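Local structure of pollen-specific leucine-rich repeat extensin-like protein 1 (Arabidopsis thaliana, 6TME) at residues A[146-157]-A[170-181]. The protein probably binds secreted peptide or protein partners through its leucine-rich repeats and probably works in the cell wall of growing pollen tubes. Sequence-based numbering, arbitrary orientation.
Sequences DVSNNRFVGPFP and DIRYNDFEGKLP. With SO4 (sulfate ion), chain H.
Asn174 joins the two segments through its side-chain amide. ND2 donates to Val147 O at 3.0 Å in an almost straight bond (179°), and also to Ile171 O of its own segment. OD1 accepts from Phe152 N at 3.1 Å and, weakly, from Asn150 N. Asn150 ND2 meets Val147 O from the opposite face of that carbonyl and hydrogen-bonds to Val123 O, while its OD1 accepts from Phe128 N: the same pattern, one repeat earlier.

Backbone bonds run alongside in parallel register. Asp175 N donates to Phe152 O (2.8 Å), and Glu177 N to Gly154 O.

The carboxylates of Asp146 and Asp170 lie side by side, their planes 12° apart. Water 1 donates to OD2 of both, and Arg172 NE forms a salt bridge with Asp170 OD2 (2.8 Å); both should ease the like charges. Arg172 NH1 hydrogen-bonds to the backbone of another protein's chain, Asp146 OD2 to its aromatic side chain.

Phe152 CB meets Phe176 CZ at 3.5 Å. Pro157 CD sits over one Phe176 face. With CG opposite the backbone N (chi1 -179°), the Phe156 ring lies between Pro157 CD and Pro181 CD.

Recurring asparagines and phenylalanines mark leucine-rich repeats; Gly154-Pro157, Gly178-Pro181 and the second strand run mark the plant type.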
loop_
_atom_site.group_PDB
_atom_site.type_symbol
_atom_site.label_atom_id
_atom_site.label_comp_id
_atom_site.label_asym_id
_atom_site.label_seq_id
_atom_site.Cartn_x
_atom_site.Cartn_y
_atom_site.Cartn_z
ATOM N N ASP A 146 -6.459 5.054 8.303
ATOM C CA ASP A 146 -5.617 5.709 7.311
ATOM C C ASP A 146 -4.912 6.841 8.041
ATOM O O ASP A 146 -5.515 7.895 8.286
ATOM C CB ASP A 146 -6.434 6.214 6.122
ATOM C CG ASP A 146 -5.574 6.915 5.058
ATOM O OD1 ASP A 146 -4.322 6.848 5.135
ATOM O OD2 ASP A 146 -6.165 7.545 4.146
ATOM N N VAL A 147 -3.656 6.602 8.416
ATOM C CA VAL A 147 -2.798 7.646 8.956
ATOM C C VAL A 147 -1.705 8.038 7.958
ATOM O O VAL A 147 -0.670 8.567 8.345
ATOM C CB VAL A 147 -2.216 7.234 10.320
ATOM C CG1 VAL A 147 -3.369 7.153 11.386
ATOM C CG2 VAL A 147 -1.461 5.905 10.232
ATOM N N SER A 148 -1.943 7.825 6.662
ATOM C CA SER A 148 -0.923 8.110 5.658
ATOM C C SER A 148 -0.532 9.589 5.653
ATOM O O SER A 148 -1.363 10.477 5.878
ATOM C CB SER A 148 -1.418 7.696 4.273
ATOM O OG SER A 148 -2.588 8.403 3.906
ATOM N N ASN A 149 0.758 9.843 5.426
ATOM C CA ASN A 149 1.306 11.185 5.201
ATOM C C ASN A 149 1.151 12.067 6.440
ATOM O O ASN A 149 0.544 13.140 6.414
ATOM C CB ASN A 149 0.680 11.854 3.969
ATOM C CG ASN A 149 1.392 13.130 3.599
ATOM O OD1 ASN A 149 2.564 13.328 3.966
ATOM N ND2 ASN A 149 0.704 14.012 2.893
ATOM N N ASN A 150 1.739 11.598 7.532
ATOM C CA ASN A 150 1.713 12.322 8.793
ATOM C C ASN A 150 3.144 12.374 9.324
ATOM O O ASN A 150 4.124 12.224 8.581
ATOM C CB ASN A 150 0.712 11.655 9.742
ATOM C CG ASN A 150 -0.680 12.250 9.619
ATOM O OD1 ASN A 150 -0.939 13.325 10.147
ATOM N ND2 ASN A 150 -1.579 11.557 8.916
ATOM N N ARG A 151 3.281 12.578 10.632
ATOM C CA ARG A 151 4.584 12.645 11.287
ATOM C C ARG A 151 4.707 11.566 12.350
ATOM O O ARG A 151 5.329 11.773 13.395
ATOM C CB ARG A 151 4.822 14.031 11.887
ATOM C CG ARG A 151 4.733 15.158 10.849
ATOM C CD ARG A 151 5.998 15.161 10.008
ATOM N NE ARG A 151 5.971 16.170 8.949
ATOM C CZ ARG A 151 5.755 15.885 7.670
ATOM N NH1 ARG A 151 5.531 14.628 7.296
ATOM N NH2 ARG A 151 5.759 16.851 6.766
ATOM N N PHE A 152 4.105 10.409 12.101
ATOM C CA PHE A 152 4.247 9.308 13.038
ATOM C C PHE A 152 5.630 8.668 12.918
ATOM O O PHE A 152 6.262 8.697 11.859
ATOM C CB PHE A 152 3.160 8.277 12.790
ATOM C CG PHE A 152 1.789 8.780 13.081
ATOM C CD1 PHE A 152 1.434 9.156 14.377
ATOM C CD2 PHE A 152 0.848 8.885 12.064
ATOM C CE1 PHE A 152 0.162 9.602 14.656
ATOM C CE2 PHE A 152 -0.425 9.341 12.333
ATOM C CZ PHE A 152 -0.775 9.689 13.638
ATOM N N VAL A 153 6.094 8.083 14.027
ATOM C CA VAL A 153 7.471 7.621 14.157
ATOM C C VAL A 153 7.533 6.342 14.988
ATOM O O VAL A 153 6.643 6.035 15.788
ATOM C CB VAL A 153 8.391 8.687 14.806
ATOM C CG1 VAL A 153 8.686 9.819 13.847
ATOM C CG2 VAL A 153 7.771 9.209 16.111
ATOM N N GLY A 154 8.628 5.608 14.806
ATOM C CA GLY A 154 8.953 4.512 15.680
ATOM C C GLY A 154 8.383 3.209 15.173
ATOM O O GLY A 154 7.988 3.080 14.013
ATOM N N PRO A 155 8.298 2.223 16.058
ATOM C CA PRO A 155 7.964 0.858 15.636
ATOM C C PRO A 155 6.581 0.745 15.006
ATOM O O PRO A 155 5.686 1.557 15.250
ATOM C CB PRO A 155 8.028 0.064 16.949
ATOM C CG PRO A 155 8.891 0.909 17.866
ATOM C CD PRO A 155 8.544 2.323 17.506
ATOM N N PHE A 156 6.420 -0.303 14.195
ATOM C CA PHE A 156 5.149 -0.568 13.541
ATOM C C PHE A 156 4.005 -0.420 14.548
ATOM O O PHE A 156 4.118 -0.911 15.675
ATOM C CB PHE A 156 5.163 -1.974 12.942
ATOM C CG PHE A 156 3.899 -2.339 12.224
ATOM C CD1 PHE A 156 2.797 -2.808 12.911
ATOM C CD2 PHE A 156 3.811 -2.199 10.851
ATOM C CE1 PHE A 156 1.622 -3.141 12.234
ATOM C CE2 PHE A 156 2.653 -2.527 10.174
ATOM C CZ PHE A 156 1.547 -2.996 10.873
ATOM N N PRO A 157 2.891 0.271 14.185
ATOM C CA PRO A 157 1.789 0.469 15.151
ATOM C C PRO A 157 1.018 -0.809 15.427
ATOM O O PRO A 157 -0.020 -1.066 14.807
ATOM C CB PRO A 157 0.892 1.504 14.462
ATOM C CG PRO A 157 1.132 1.246 12.969
ATOM C CD PRO A 157 2.611 0.906 12.880
ATOM N N ASP A 170 -3.566 1.909 6.172
ATOM C CA ASP A 170 -2.633 2.782 5.459
ATOM C C ASP A 170 -1.749 3.549 6.444
ATOM O O ASP A 170 -2.214 4.478 7.105
ATOM C CB ASP A 170 -3.381 3.747 4.543
ATOM C CG ASP A 170 -2.460 4.397 3.510
ATOM O OD1 ASP A 170 -1.241 4.459 3.779
ATOM O OD2 ASP A 170 -2.940 4.851 2.443
ATOM N N ILE A 171 -0.467 3.188 6.518
ATOM C CA ILE A 171 0.514 3.908 7.322
ATOM C C ILE A 171 1.627 4.500 6.468
ATOM O O ILE A 171 2.643 4.948 7.000
ATOM C CB ILE A 171 1.098 3.012 8.428
ATOM C CG1 ILE A 171 1.891 1.849 7.795
ATOM C CG2 ILE A 171 -0.029 2.479 9.348
ATOM C CD1 ILE A 171 2.648 1.004 8.809
ATOM N N ARG A 172 1.438 4.531 5.151
ATOM C CA ARG A 172 2.460 4.994 4.226
ATOM C C ARG A 172 2.817 6.455 4.502
ATOM O O ARG A 172 2.015 7.234 5.038
ATOM C CB ARG A 172 1.974 4.809 2.773
ATOM C CG ARG A 172 0.948 5.860 2.320
ATOM C CD ARG A 172 0.109 5.512 1.077
ATOM N NE ARG A 172 -1.071 6.378 1.120
ATOM C CZ ARG A 172 -1.222 7.518 0.446
ATOM N NH1 ARG A 172 -0.300 7.950 -0.429
ATOM N NH2 ARG A 172 -2.316 8.240 0.648
ATOM N N TYR A 173 4.064 6.805 4.175
ATOM C CA TYR A 173 4.559 8.184 4.223
ATOM C C TYR A 173 4.620 8.717 5.656
ATOM O O TYR A 173 4.183 9.832 5.953
ATOM C CB TYR A 173 3.721 9.101 3.330
ATOM C CG TYR A 173 4.260 9.143 1.939
ATOM C CD1 TYR A 173 5.460 9.806 1.649
ATOM C CD2 TYR A 173 3.595 8.497 0.909
ATOM C CE1 TYR A 173 5.970 9.828 0.337
ATOM C CE2 TYR A 173 4.072 8.524 -0.375
ATOM C CZ TYR A 173 5.264 9.183 -0.657
ATOM O OH TYR A 173 5.704 9.175 -1.944
ATOM N N ASN A 174 5.163 7.901 6.549
ATOM C CA ASN A 174 5.427 8.318 7.913
ATOM C C ASN A 174 6.899 8.000 8.160
ATOM O O ASN A 174 7.703 7.914 7.230
ATOM C CB ASN A 174 4.482 7.629 8.896
ATOM C CG ASN A 174 3.102 8.237 8.892
ATOM O OD1 ASN A 174 2.903 9.342 9.395
ATOM N ND2 ASN A 174 2.129 7.508 8.351
ATOM N N ASP A 175 7.267 7.830 9.422
ATOM C CA ASP A 175 8.613 7.455 9.808
ATOM C C ASP A 175 8.571 6.229 10.705
ATOM O O ASP A 175 9.276 6.147 11.715
ATOM C CB ASP A 175 9.325 8.618 10.496
ATOM C CG ASP A 175 10.824 8.371 10.670
ATOM O OD1 ASP A 175 11.373 7.486 9.991
ATOM O OD2 ASP A 175 11.449 9.036 11.523
ATOM N N PHE A 176 7.708 5.271 10.373
ATOM C CA PHE A 176 7.774 3.968 11.021
ATOM C C PHE A 176 9.040 3.225 10.587
ATOM O O PHE A 176 9.549 3.409 9.475
ATOM C CB PHE A 176 6.524 3.150 10.702
ATOM C CG PHE A 176 5.254 3.740 11.270
ATOM C CD1 PHE A 176 5.050 3.787 12.649
ATOM C CD2 PHE A 176 4.269 4.247 10.433
ATOM C CE1 PHE A 176 3.894 4.326 13.172
ATOM C CE2 PHE A 176 3.110 4.800 10.950
ATOM C CZ PHE A 176 2.920 4.835 12.318
ATOM N N GLU A 177 9.561 2.385 11.476
ATOM C CA GLU A 177 10.866 1.783 11.216
ATOM C C GLU A 177 10.983 0.461 11.963
ATOM O O GLU A 177 10.093 0.065 12.723
ATOM C CB GLU A 177 11.980 2.749 11.614
ATOM C CG GLU A 177 11.916 3.142 13.069
ATOM C CD GLU A 177 12.657 2.166 13.965
ATOM O OE1 GLU A 177 13.844 1.877 13.659
ATOM O OE2 GLU A 177 12.036 1.678 14.948
ATOM N N GLY A 178 12.113 -0.215 11.760
ATOM C CA GLY A 178 12.318 -1.511 12.381
ATOM C C GLY A 178 11.696 -2.637 11.574
ATOM O O GLY A 178 11.336 -2.489 10.399
ATOM N N LYS A 179 11.567 -3.786 12.231
ATOM C CA LYS A 179 11.053 -4.980 11.580
ATOM C C LYS A 179 9.549 -4.867 11.366
ATOM O O LYS A 179 8.833 -4.164 12.090
ATOM C CB LYS A 179 11.343 -6.231 12.421
ATOM C CG LYS A 179 12.813 -6.476 12.718
ATOM C CD LYS A 179 13.000 -7.653 13.682
ATOM C CE LYS A 179 14.467 -8.061 13.767
ATOM N NZ LYS A 179 14.681 -9.265 14.625
ATOM N N LEU A 180 9.081 -5.595 10.413
ATOM C CA LEU A 180 7.653 -5.701 10.155
ATOM C C LEU A 180 7.069 -6.890 10.915
ATOM O O LEU A 180 7.589 -8.002 10.799
ATOM C CB LEU A 180 7.418 -5.870 8.672
ATOM C CG LEU A 180 6.052 -5.621 8.094
ATOM C CD1 LEU A 180 5.694 -4.195 8.416
ATOM C CD2 LEU A 180 6.114 -5.866 6.568
ATOM N N PRO A 181 6.008 -6.706 11.694
ATOM C CA PRO A 181 5.408 -7.845 12.423
ATOM C C PRO A 181 4.853 -8.865 11.451
ATOM O O PRO A 181 3.890 -8.574 10.722
ATOM C CB PRO A 181 4.285 -7.198 13.253
ATOM C CG PRO A 181 4.566 -5.713 13.226
ATOM C CD PRO A 181 5.299 -5.442 11.942
HETATM S S SO4 H . 5.883 19.714 7.951
HETATM O O1 SO4 H . 6.304 20.979 8.519
HETATM O O2 SO4 H . 4.549 19.730 7.360
HETATM O O3 SO4 H . 5.938 18.746 9.034
HETATM O O4 SO4 H . 6.795 19.361 6.869
HETATM O O HOH W 1 -4.901 6.745 1.982
HETATM O O HOH W 2 4.953 12.503 5.459
HETATM O O HOH W 3 9.000 -2.003 13.700
#